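Local coordinates for beta-hexosaminidase Amuc_2018 (Akkermansia muciniphila, PDB 6JEB), which hydrolyses terminal non-reducing N-acetylglucosamine and N-acetylgalactosamine residues from beta-N-acetylhexosaminides, including unbranched N-glycans and chitobiose, at residues T370-F382 / A420-W434. Numbering follows the deposited sequence.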
ATOM      1  N   THR A 370     -10.157 -12.488  -7.678  1.00 16.54           N
ATOM      2  CA  THR A 370     -10.019 -11.208  -8.369  1.00 15.91           C
ATOM      3  C   THR A 370      -9.055 -11.428  -9.528  1.00 16.50           C
ATOM      4  O   THR A 370      -7.836 -11.470  -9.331  1.00 16.32           O
ATOM      5  CB  THR A 370      -9.513 -10.116  -7.434  1.00 16.47           C
ATOM      6  OG1 THR A 370     -10.408  -9.986  -6.317  1.00 18.35           O
ATOM      7  CG2 THR A 370      -9.421  -8.780  -8.191  1.00 17.09           C
ATOM      8  N   THR A 371      -9.598 -11.584 -10.733  1.00 17.42           N
ATOM      9  CA  THR A 371      -8.748 -11.818 -11.887  1.00 17.52           C
ATOM     10  C   THR A 371      -8.061 -10.522 -12.303  1.00 16.86           C
ATOM     11  O   THR A 371      -8.431  -9.418 -11.883  1.00 17.61           O
ATOM     12  CB  THR A 371      -9.569 -12.330 -13.069  1.00 18.50           C
ATOM     13  OG1 THR A 371     -10.506 -11.319 -13.466  1.00 19.03           O
ATOM     14  CG2 THR A 371     -10.303 -13.624 -12.711  1.00 19.11           C
ATOM     15  N   LEU A 372      -7.039 -10.676 -13.147  1.00 17.10           N
ATOM     16  CA  LEU A 372      -6.372  -9.517 -13.728  1.00 16.99           C
ATOM     17  C   LEU A 372      -7.360  -8.636 -14.482  1.00 15.61           C
ATOM     18  O   LEU A 372      -7.311  -7.405 -14.379  1.00 16.29           O
ATOM     19  CB  LEU A 372      -5.256  -9.988 -14.659  1.00 16.80           C
ATOM     20  CG  LEU A 372      -4.487  -8.885 -15.371  1.00 15.77           C
ATOM     21  CD1 LEU A 372      -3.751  -8.014 -14.345  1.00 17.21           C
ATOM     22  CD2 LEU A 372      -3.535  -9.515 -16.362  1.00 17.65           C
ATOM     23  N   GLN A 373      -8.283  -9.251 -15.227  1.00 17.50           N
ATOM     24  CA  GLN A 373      -9.271  -8.473 -15.970  1.00 18.44           C
ATOM     25  C   GLN A 373     -10.197  -7.705 -15.034  1.00 17.75           C
ATOM     26  O   GLN A 373     -10.533  -6.545 -15.300  1.00 18.90           O
ATOM     27  CB  GLN A 373     -10.071  -9.387 -16.898  1.00 20.88           C
ATOM     28  CG  GLN A 373     -10.972  -8.628 -17.849  1.00 25.30           C
ATOM     29  CD  GLN A 373     -11.525  -9.506 -18.959  1.00 30.89           C
ATOM     30  OE1 GLN A 373     -11.189 -10.686 -19.062  1.00 33.89           O
ATOM     31  NE2 GLN A 373     -12.368  -8.926 -19.800  1.00 33.86           N
ATOM     32  N   LYS A 374     -10.621  -8.334 -13.935  1.00 18.06           N
ATOM     33  CA  LYS A 374     -11.451  -7.641 -12.954  1.00 18.39           C
ATOM     34  C   LYS A 374     -10.699  -6.459 -12.362  1.00 17.17           C
ATOM     35  O   LYS A 374     -11.234  -5.348 -12.250  1.00 18.10           O
ATOM     36  CB  LYS A 374     -11.853  -8.615 -11.843  1.00 19.10           C
ATOM     37  CG  LYS A 374     -12.511  -7.948 -10.640  1.00 20.13           C
ATOM     38  CD  LYS A 374     -13.824  -7.291 -11.030  1.00 23.55           C
ATOM     39  CE  LYS A 374     -14.566  -6.794  -9.807  1.00 24.16           C
ATOM     40  NZ  LYS A 374     -15.946  -6.338 -10.138  1.00 26.50           N
ATOM     41  N   CYS A 375      -9.446  -6.694 -11.972  1.00 16.66           N
ATOM     42  CA  CYS A 375      -8.619  -5.629 -11.432  0.80 16.88           C
ATOM     43  C   CYS A 375      -8.550  -4.444 -12.393  1.00 16.37           C
ATOM     44  O   CYS A 375      -8.723  -3.288 -11.982  1.00 17.10           O
ATOM     45  CB  CYS A 375      -7.235  -6.207 -11.155  0.80 17.95           C
ATOM     46  SG  CYS A 375      -6.146  -5.132 -10.280  0.80 16.82           S
ATOM     47  N   TYR A 376      -8.295  -4.715 -13.679  1.00 16.95           N
ATOM     48  CA  TYR A 376      -8.182  -3.650 -14.667  1.00 15.94           C
ATOM     49  C   TYR A 376      -9.488  -2.877 -14.847  1.00 16.42           C
ATOM     50  O   TYR A 376      -9.462  -1.730 -15.316  1.00 16.96           O
ATOM     51  CB  TYR A 376      -7.658  -4.188 -16.012  1.00 14.77           C
ATOM     52  CG  TYR A 376      -7.227  -3.036 -16.880  1.00 14.83           C
ATOM     53  CD1 TYR A 376      -5.981  -2.454 -16.701  1.00 14.98           C
ATOM     54  CD2 TYR A 376      -8.093  -2.469 -17.810  1.00 17.14           C
ATOM     55  CE1 TYR A 376      -5.595  -1.353 -17.428  1.00 16.58           C
ATOM     56  CE2 TYR A 376      -7.716  -1.370 -18.549  1.00 15.72           C
ATOM     57  CZ  TYR A 376      -6.463  -0.814 -18.357  1.00 16.01           C
ATOM     58  OH  TYR A 376      -6.084   0.290 -19.084  1.00 17.36           O
ATOM     59  N   ASP A 377     -10.626  -3.464 -14.471  1.00 16.93           N
ATOM     60  CA  ASP A 377     -11.878  -2.735 -14.597  0.70 17.77           C
ATOM     61  C   ASP A 377     -11.998  -1.582 -13.604  1.00 17.27           C
ATOM     62  O   ASP A 377     -12.951  -0.806 -13.706  1.00 19.94           O
ATOM     63  CB  ASP A 377     -13.063  -3.694 -14.465  0.70 21.15           C
ATOM     64  CG  ASP A 377     -14.331  -3.141 -15.084  0.70 27.00           C
ATOM     65  OD1 ASP A 377     -14.288  -2.707 -16.257  0.70 27.77           O
ATOM     66  OD2 ASP A 377     -15.375  -3.141 -14.401  0.70 30.28           O
ATOM     67  N   LEU A 378     -11.056  -1.437 -12.673  1.00 16.43           N
ATOM     68  CA  LEU A 378     -11.151  -0.399 -11.651  1.00 16.19           C
ATOM     69  C   LEU A 378     -10.964   0.993 -12.248  1.00 17.01           C
ATOM     70  O   LEU A 378      -9.928   1.286 -12.855  1.00 16.71           O
ATOM     71  CB  LEU A 378     -10.102  -0.629 -10.570  1.00 16.53           C
ATOM     72  CG  LEU A 378     -10.045   0.467  -9.503  1.00 16.88           C
ATOM     73  CD1 LEU A 378     -11.347   0.506  -8.699  1.00 18.29           C
ATOM     74  CD2 LEU A 378      -8.845   0.249  -8.592  1.00 19.36           C
ATOM     75  N   ASP A 379     -11.970   1.845 -12.061  1.00 17.38           N
ATOM     76  CA  ASP A 379     -11.833   3.294 -12.153  1.00 17.53           C
ATOM     77  C   ASP A 379     -11.946   3.789 -10.720  1.00 17.29           C
ATOM     78  O   ASP A 379     -13.013   3.626 -10.106  1.00 18.56           O
ATOM     79  CB  ASP A 379     -12.970   3.869 -13.005  1.00 18.90           C
ATOM     80  CG  ASP A 379     -13.050   5.398 -12.957  1.00 19.46           C
ATOM     81  OD1 ASP A 379     -12.128   6.054 -12.426  1.00 17.15           O
ATOM     82  OD2 ASP A 379     -14.059   5.950 -13.461  1.00 21.09           O
ATOM     83  N   PRO A 380     -10.882   4.349 -10.124  1.00 16.28           N
ATOM     84  CA  PRO A 380     -10.966   4.755  -8.708  1.00 17.05           C
ATOM     85  C   PRO A 380     -12.114   5.692  -8.406  1.00 18.42           C
ATOM     86  O   PRO A 380     -12.614   5.698  -7.272  1.00 19.13           O
ATOM     87  CB  PRO A 380      -9.605   5.419  -8.458  1.00 16.12           C
ATOM     88  CG  PRO A 380      -8.690   4.735  -9.423  1.00 16.17           C
ATOM     89  CD  PRO A 380      -9.527   4.560 -10.669  1.00 15.59           C
ATOM     90  N   ALA A 381     -12.563   6.473  -9.392  1.00 18.01           N
ATOM     91  CA  ALA A 381     -13.677   7.395  -9.221  1.00 20.14           C
ATOM     92  C   ALA A 381     -15.028   6.754  -9.493  1.00 20.70           C
ATOM     93  O   ALA A 381     -16.055   7.402  -9.267  1.00 22.32           O
ATOM     94  CB  ALA A 381     -13.506   8.608 -10.138  1.00 21.63           C
ATOM     95  N   PHE A 382     -15.052   5.507  -9.964  1.00 19.35           N
ATOM     96  CA  PHE A 382     -16.298   4.797 -10.249  1.00 22.12           C
ATOM     97  C   PHE A 382     -17.231   5.615 -11.140  1.00 26.50           C
ATOM     98  O   PHE A 382     -18.448   5.653 -10.941  1.00 29.99           O
ATOM     99  CB  PHE A 382     -16.980   4.325  -8.963  1.00 22.18           C
ATOM    100  CG  PHE A 382     -16.289   3.165  -8.324  1.00 23.10           C
ATOM    101  CD1 PHE A 382     -15.165   3.357  -7.538  1.00 23.05           C
ATOM    102  CD2 PHE A 382     -16.740   1.874  -8.538  1.00 24.48           C
ATOM    103  CE1 PHE A 382     -14.509   2.281  -6.968  1.00 23.61           C
ATOM    104  CE2 PHE A 382     -16.092   0.795  -7.966  1.00 27.03           C
ATOM    105  CZ  PHE A 382     -14.974   0.999  -7.180  1.00 26.82           C
ATOM    106  N   ALA A 420      -1.921  -3.599 -13.284  1.00 13.27           N
ATOM    107  CA  ALA A 420      -3.232  -3.028 -13.573  1.00 13.04           C
ATOM    108  C   ALA A 420      -3.565  -1.912 -12.595  1.00 13.64           C
ATOM    109  O   ALA A 420      -4.086  -0.863 -12.995  1.00 14.23           O
ATOM    110  CB  ALA A 420      -4.302  -4.123 -13.541  1.00 14.05           C
ATOM    111  N   ILE A 421      -3.265  -2.118 -11.310  1.00 13.00           N
ATOM    112  CA  ILE A 421      -3.446  -1.057 -10.322  1.00 12.86           C
ATOM    113  C   ILE A 421      -2.624   0.170 -10.699  1.00 11.91           C
ATOM    114  O   ILE A 421      -3.095   1.309 -10.577  1.00 13.38           O
ATOM    115  CB  ILE A 421      -3.092  -1.569  -8.911  1.00 12.69           C
ATOM    116  CG1 ILE A 421      -4.031  -2.713  -8.490  1.00 14.87           C
ATOM    117  CG2 ILE A 421      -3.122  -0.427  -7.890  1.00 14.30           C
ATOM    118  CD1 ILE A 421      -5.475  -2.287  -8.302  1.00 17.53           C
ATOM    119  N   ALA A 422      -1.376  -0.039 -11.139  1.00 12.23           N
ATOM    120  CA  ALA A 422      -0.524   1.082 -11.535  1.00 12.04           C
ATOM    121  C   ALA A 422      -1.173   1.897 -12.644  1.00 12.32           C
ATOM    122  O   ALA A 422      -1.157   3.136 -12.612  1.00 13.14           O
ATOM    123  CB  ALA A 422       0.850   0.570 -11.983  1.00 12.43           C
ATOM    124  N   GLU A 423      -1.756   1.215 -13.630  1.00 12.17           N
ATOM    125  CA  GLU A 423      -2.404   1.914 -14.733  1.00 13.24           C
ATOM    126  C   GLU A 423      -3.698   2.591 -14.279  1.00 13.18           C
ATOM    127  O   GLU A 423      -4.021   3.692 -14.735  1.00 14.15           O
ATOM    128  CB  GLU A 423      -2.621   0.953 -15.911  1.00 13.53           C
ATOM    129  CG  GLU A 423      -3.252   1.611 -17.133  1.00 14.09           C
ATOM    130  CD  GLU A 423      -2.782   1.022 -18.460  1.00 15.53           C
ATOM    131  OE1 GLU A 423      -1.555   0.874 -18.653  1.00 14.89           O
ATOM    132  OE2 GLU A 423      -3.640   0.710 -19.317  1.00 15.93           O
ATOM    133  N   ALA A 424      -4.431   1.969 -13.349  1.00 12.80           N
ATOM    134  CA  ALA A 424      -5.632   2.608 -12.812  1.00 12.91           C
ATOM    135  C   ALA A 424      -5.300   3.892 -12.055  1.00 13.25           C
ATOM    136  O   ALA A 424      -6.072   4.860 -12.088  1.00 15.09           O
ATOM    137  CB  ALA A 424      -6.383   1.630 -11.906  1.00 13.62           C
ATOM    138  N   GLY A 425      -4.168   3.914 -11.342  1.00 12.74           N
ATOM    139  CA  GLY A 425      -3.799   5.106 -10.598  1.00 13.59           C
ATOM    140  C   GLY A 425      -3.209   6.202 -11.458  1.00 12.12           C
ATOM    141  O   GLY A 425      -3.373   7.388 -11.147  1.00 13.30           O
ATOM    142  N   TRP A 426      -2.522   5.835 -12.540  1.00 11.99           N
ATOM    143  CA  TRP A 426      -1.760   6.767 -13.365  1.00 11.73           C
ATOM    144  C   TRP A 426      -2.510   7.232 -14.608  1.00 12.49           C
ATOM    145  O   TRP A 426      -2.500   8.425 -14.931  1.00 13.07           O
ATOM    146  CB  TRP A 426      -0.442   6.105 -13.801  1.00 11.66           C
ATOM    147  CG  TRP A 426       0.392   7.009 -14.666  1.00 11.61           C
ATOM    148  CD1 TRP A 426       0.191   7.302 -15.988  1.00 12.28           C
ATOM    149  CD2 TRP A 426       1.534   7.769 -14.258  1.00 11.14           C
ATOM    150  NE1 TRP A 426       1.132   8.205 -16.422  1.00 11.97           N
ATOM    151  CE2 TRP A 426       1.970   8.506 -15.379  1.00 12.01           C
ATOM    152  CE3 TRP A 426       2.238   7.893 -13.053  1.00 12.22           C
ATOM    153  CZ2 TRP A 426       3.067   9.367 -15.330  1.00 12.41           C
ATOM    154  CZ3 TRP A 426       3.334   8.743 -13.007  1.00 12.50           C
ATOM    155  CH2 TRP A 426       3.739   9.470 -14.140  1.00 12.55           C
ATOM    156  N   SER A 427      -3.108   6.307 -15.351  1.00 12.73           N
ATOM    157  CA  SER A 427      -3.499   6.637 -16.722  1.00 12.92           C
ATOM    158  C   SER A 427      -4.882   7.279 -16.768  1.00 13.86           C
ATOM    159  O   SER A 427      -5.818   6.771 -16.141  1.00 14.82           O
ATOM    160  CB  SER A 427      -3.512   5.383 -17.584  1.00 12.92           C
ATOM    161  OG  SER A 427      -2.230   4.782 -17.597  1.00 13.31           O
ATOM    162  N   PRO A 428      -5.042   8.360 -17.530  1.00 13.43           N
ATOM    163  CA  PRO A 428      -6.385   8.895 -17.789  1.00 14.90           C
ATOM    164  C   PRO A 428      -7.283   7.835 -18.409  1.00 14.79           C
ATOM    165  O   PRO A 428      -6.835   6.983 -19.180  1.00 15.66           O
ATOM    166  CB  PRO A 428      -6.126  10.030 -18.785  1.00 16.56           C
ATOM    167  CG  PRO A 428      -4.702  10.415 -18.566  1.00 17.98           C
ATOM    168  CD  PRO A 428      -3.977   9.172 -18.136  1.00 15.78           C
ATOM    169  N   MET A 429      -8.575   7.898 -18.074  1.00 14.59           N
ATOM    170  CA  MET A 429      -9.512   6.919 -18.618  1.00 15.53           C
ATOM    171  C   MET A 429      -9.491   6.904 -20.142  1.00 15.85           C
ATOM    172  O   MET A 429      -9.685   5.846 -20.755  1.00 17.13           O
ATOM    173  CB  MET A 429     -10.928   7.186 -18.095  1.00 17.90           C
ATOM    174  CG  MET A 429     -11.089   6.953 -16.582  1.00 18.36           C
ATOM    175  SD  MET A 429     -10.733   5.259 -16.046  1.00 18.78           S
ATOM    176  CE  MET A 429     -12.080   4.373 -16.824  1.00 21.55           C
ATOM    177  N   GLY A 430      -9.228   8.053 -20.768  1.00 16.45           N
ATOM    178  CA  GLY A 430      -9.248   8.161 -22.216  1.00 17.63           C
ATOM    179  C   GLY A 430      -8.149   7.404 -22.932  1.00 17.49           C
ATOM    180  O   GLY A 430      -8.236   7.250 -24.153  1.00 20.53           O
ATOM    181  N   VAL A 431      -7.120   6.940 -22.218  1.00 15.87           N
ATOM    182  CA  VAL A 431      -6.069   6.114 -22.813  1.00 15.30           C
ATOM    183  C   VAL A 431      -6.106   4.680 -22.318  1.00 15.67           C
ATOM    184  O   VAL A 431      -5.224   3.884 -22.676  1.00 17.91           O
ATOM    185  CB  VAL A 431      -4.661   6.719 -22.635  1.00 16.42           C
ATOM    186  CG1 VAL A 431      -4.597   8.129 -23.221  1.00 19.03           C
ATOM    187  CG2 VAL A 431      -4.234   6.697 -21.155  1.00 16.97           C
ATOM    188  N   ARG A 432      -7.095   4.322 -21.509  1.00 15.52           N
ATOM    189  CA  ARG A 432      -7.161   2.996 -20.915  1.00 16.92           C
ATOM    190  C   ARG A 432      -8.066   2.080 -21.728  1.00 17.93           C
ATOM    191  O   ARG A 432      -9.129   2.496 -22.197  1.00 20.66           O
ATOM    192  CB  ARG A 432      -7.658   3.082 -19.472  1.00 16.52           C
ATOM    193  CG  ARG A 432      -6.628   3.685 -18.531  1.00 15.47           C
ATOM    194  CD  ARG A 432      -7.092   3.629 -17.089  1.00 14.39           C
ATOM    195  NE  ARG A 432      -7.330   2.256 -16.646  1.00 14.78           N
ATOM    196  CZ  ARG A 432      -8.014   1.925 -15.558  1.00 13.67           C
ATOM    197  NH1 ARG A 432      -8.516   2.876 -14.779  1.00 14.30           N
ATOM    198  NH2 ARG A 432      -8.183   0.642 -15.246  1.00 15.67           N
ATOM    199  N   SER A 433      -7.622   0.837 -21.907  1.00 17.23           N
ATOM    200  CA  SER A 433      -8.466  -0.212 -22.461  1.00 19.98           C
ATOM    201  C   SER A 433      -7.868  -1.558 -22.078  1.00 18.83           C
ATOM    202  O   SER A 433      -6.643  -1.703 -21.999  1.00 18.21           O
ATOM    203  CB  SER A 433      -8.627  -0.106 -23.985  1.00 25.07           C
ATOM    204  OG  SER A 433      -7.537  -0.682 -24.683  1.00 25.09           O
ATOM    205  N   TRP A 434      -8.741  -2.527 -21.819  1.00 18.74           N
ATOM    206  CA  TRP A 434      -8.267  -3.862 -21.477  1.00 17.78           C
ATOM    207  C   TRP A 434      -7.439  -4.454 -22.611  1.00 19.03           C
ATOM    208  O   TRP A 434      -6.377  -5.043 -22.372  1.00 18.88           O
ATOM    209  CB  TRP A 434      -9.453  -4.759 -21.129  1.00 19.60           C
ATOM    210  CG  TRP A 434      -9.096  -6.210 -21.037  1.00 20.35           C
ATOM    211  CD1 TRP A 434      -9.548  -7.218 -21.845  1.00 23.58           C
ATOM    212  CD2 TRP A 434      -8.195  -6.822 -20.099  1.00 20.50           C
ATOM    213  NE1 TRP A 434      -8.995  -8.411 -21.463  1.00 25.43           N
ATOM    214  CE2 TRP A 434      -8.164  -8.201 -20.393  1.00 22.62           C
ATOM    215  CE3 TRP A 434      -7.422  -6.342 -19.036  1.00 20.46           C
ATOM    216  CZ2 TRP A 434      -7.386  -9.106 -19.666  1.00 23.03           C
ATOM    217  CZ3 TRP A 434      -6.651  -7.248 -18.309  1.00 19.93           C
ATOM    218  CH2 TRP A 434      -6.640  -8.612 -18.631  1.00 20.99           C
TER
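Tyr-376 lies between helix 420-426 and the chain at 432-434. Its CG is anti to the backbone N (chi1 -166°), which carries the ring in between Ala-420 and Glu-423 at one edge and the backbone of Ser-433 and Trp-434 on the other side. Ala-420 CB meets the ring edge, 3.9 Å from Tyr-376 CD1. The hydroxyl donates a very short bond to Glu-423, 2.5 Å from Tyr-376 OH to Glu-423 OE2. Ring and carboxylate planes are steeply turned, 75° apart. The other carboxylate oxygen, Glu-423 OE1, pairs with Lys-440 and accepts from Glu-9 N.

Arg-432 runs past Tyr-376 in the opposite direction. Its guanidinium stands nearly perpendicular to the ring, so NH2 comes down over the ring centre in a cation-pi contact. NE reaches the hydroxyl in a weak bond. Both end nitrogens grip one backbone oxygen: Leu-378 O lies 2.9 Å from Arg-432 NH1 and 3.0 Å from Arg-432 NH2. This grip holds the backbone at Leu-378.

Trp-434 closes the side near the start of helix 372-376. The extended Gln-373 lies across its face, amide and indole stacked 7° apart. Leu-372 CG touches the indole edge, 3.9 Å from Trp-434 CH2.

Ile-421 and Leu-378 both touch Val-395 of strand 392-399. The contact is thus outer-layer packing against the last strand of the TIM barrel in the family 20 catalytic domain.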